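Local structure of cyclic nucleotide-binding protein (Ruegeria pomeroyi DSS-3, 3H3Z) at residues G59-F64 with V97-V102. The protein probably acts as a DNA-binding transcription regulator of the Crp family, joining a cyclic nucleotide-binding domain to a helix-turn-helix domain. Numbering follows the deposited sequence.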
loop_
_atom_site.group_PDB
_atom_site.type_symbol
_atom_site.label_atom_id
_atom_site.label_comp_id
_atom_site.label_asym_id
_atom_site.label_seq_id
_atom_site.Cartn_x
_atom_site.Cartn_y
_atom_site.Cartn_z
ATOM N N GLY B 59 22.085 2.807 -9.032
ATOM C CA GLY B 59 22.695 3.030 -7.733
ATOM C C GLY B 59 21.706 3.076 -6.590
ATOM O O GLY B 59 20.531 2.709 -6.747
ATOM N N TRP B 60 22.201 3.564 -5.449
ATOM C CA TRP B 60 21.446 3.732 -4.213
ATOM C C TRP B 60 21.524 5.145 -3.630
ATOM O O TRP B 60 22.584 5.749 -3.598
ATOM C CB TRP B 60 22.010 2.781 -3.185
ATOM C CG TRP B 60 21.837 1.381 -3.594
ATOM C CD1 TRP B 60 22.603 0.683 -4.462
ATOM C CD2 TRP B 60 20.817 0.496 -3.147
ATOM N NE1 TRP B 60 22.137 -0.593 -4.576
ATOM C CE2 TRP B 60 21.036 -0.735 -3.782
ATOM C CE3 TRP B 60 19.756 0.621 -2.252
ATOM C CZ2 TRP B 60 20.232 -1.832 -3.565
ATOM C CZ3 TRP B 60 18.940 -0.465 -2.041
ATOM C CH2 TRP B 60 19.194 -1.686 -2.686
ATOM N N VAL B 61 20.401 5.635 -3.133
ATOM C CA VAL B 61 20.283 6.944 -2.558
ATOM C C VAL B 61 19.657 6.759 -1.203
ATOM O O VAL B 61 18.670 6.052 -1.101
ATOM C CB VAL B 61 19.373 7.844 -3.452
ATOM C CG1 VAL B 61 18.976 9.159 -2.754
ATOM C CG2 VAL B 61 20.055 8.095 -4.796
ATOM N N LYS B 62 20.225 7.364 -0.158
ATOM C CA LYS B 62 19.601 7.260 1.154
ATOM C C LYS B 62 19.023 8.605 1.482
ATOM O O LYS B 62 19.536 9.621 1.024
ATOM C CB LYS B 62 20.590 6.851 2.249
ATOM C CG LYS B 62 21.512 7.958 2.723
ATOM C CD LYS B 62 22.685 7.452 3.528
ATOM C CE LYS B 62 23.635 8.623 3.852
ATOM N NZ LYS B 62 24.910 8.238 4.499
ATOM N N LEU B 63 17.929 8.585 2.242
ATOM C CA LEU B 63 17.315 9.769 2.733
ATOM C C LEU B 63 17.546 9.692 4.230
ATOM O O LEU B 63 17.433 8.591 4.788
ATOM C CB LEU B 63 15.821 9.812 2.433
ATOM C CG LEU B 63 15.337 9.739 0.967
ATOM C CD1 LEU B 63 13.858 10.108 0.855
ATOM C CD2 LEU B 63 16.115 10.650 0.131
ATOM N N PHE B 64 17.874 10.834 4.856
ATOM C CA PHE B 64 18.109 10.921 6.297
ATOM C C PHE B 64 17.747 12.275 6.955
ATOM O O PHE B 64 17.717 13.345 6.288
ATOM C CB PHE B 64 19.576 10.589 6.608
ATOM C CG PHE B 64 20.573 11.584 6.031
ATOM C CD1 PHE B 64 21.082 11.423 4.745
ATOM C CD2 PHE B 64 21.006 12.672 6.785
ATOM C CE1 PHE B 64 21.955 12.333 4.220
ATOM C CE2 PHE B 64 21.901 13.584 6.276
ATOM C CZ PHE B 64 22.379 13.423 4.988
ATOM N N VAL B 97 13.939 15.998 4.877
ATOM C CA VAL B 97 15.116 15.167 4.979
ATOM C C VAL B 97 16.139 15.629 3.970
ATOM O O VAL B 97 15.835 16.474 3.091
ATOM C CB VAL B 97 14.794 13.670 4.651
ATOM C CG1 VAL B 97 13.919 13.048 5.708
ATOM C CG2 VAL B 97 14.160 13.528 3.201
ATOM N N SER B 98 17.338 15.049 4.068
ATOM C CA SER B 98 18.386 15.253 3.083
ATOM C C SER B 98 18.507 13.959 2.308
ATOM O O SER B 98 18.043 12.934 2.765
ATOM C CB SER B 98 19.712 15.630 3.765
ATOM O OG SER B 98 19.512 16.767 4.570
ATOM N N ALA B 99 19.148 14.015 1.152
ATOM C CA ALA B 99 19.327 12.862 0.249
ATOM C C ALA B 99 20.733 12.859 -0.231
ATOM O O ALA B 99 21.222 13.897 -0.665
ATOM C CB ALA B 99 18.356 12.906 -0.994
ATOM N N GLU B 100 21.357 11.683 -0.224
ATOM C CA GLU B 100 22.738 11.545 -0.620
ATOM C C GLU B 100 22.963 10.204 -1.277
ATOM O O GLU B 100 22.355 9.225 -0.872
ATOM C CB GLU B 100 23.584 11.696 0.627
ATOM C CG GLU B 100 25.078 11.431 0.524
ATOM C CD GLU B 100 25.750 11.610 1.915
ATOM O OE1 GLU B 100 25.552 12.692 2.542
ATOM O OE2 GLU B 100 26.439 10.668 2.374
ATOM N N ALA B 101 23.821 10.210 -2.300
ATOM C CA ALA B 101 24.220 9.038 -3.059
ATOM C C ALA B 101 25.040 8.075 -2.198
ATOM O O ALA B 101 26.114 8.415 -1.731
ATOM C CB ALA B 101 25.039 9.459 -4.279
ATOM N N VAL B 102 24.539 6.874 -1.982
ATOM C CA VAL B 102 25.266 5.893 -1.212
ATOM C C VAL B 102 26.282 5.195 -2.104
ATOM O O VAL B 102 27.272 4.712 -1.619
ATOM C CB VAL B 102 24.329 4.875 -0.607
ATOM C CG1 VAL B 102 25.120 3.708 -0.102
ATOM C CG2 VAL B 102 23.566 5.540 0.489
#
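K62 and F64 of strand 60-66 pair with E100 and S98 of strand 98-101 in the antiparallel beta-roll of the cyclic nucleotide-binding domain, where the two are the central strands of a sheet edged by strands 42-44 and 72-79. Their backbones illustrate how such a ladder is built. K62 and E100 exchange two bonds, K62 N to E100 O (2.9 Å) and E100 N to K62 O (3.0 Å), and F64 and S98 do the same; V102 N adds a last bond to W60 O just past the end of strand 98-101. The non-hydrogen-bonded pairs V61-A101 and L63-A99 alternate with these, and beside them weak CA-H...O contacts form, such as L63 CA to S98 O.

Charge and aromatic contacts share the face bearing K62, F64, S98 and E100. The extended chains of K62 and E100 run side by side and end in a long salt bridge, NZ to OE2 at 3.6 Å; the stronger partner of K62 NZ is E72 on strand 72-79, by a second salt bridge. F64 has CG between its backbone N and carbonyl carbon (chi1 65°), which brings its ring across to strand 98-101. There S98 CB lies over one face, toward the rim, in a CH-pi contact, and E100 CB meets the edge in plane. S98 OG is occupied elsewhere, bonded to Q46 N.

Apolar packing completes the contact. The V102 side chain crosses that of K62 at about a right angle, its CG2 3.7 Å from K62 CD. On the other face V61 CG1 and L63 both reach A99, whose CB comes within 3.4 Å of L63 CD2.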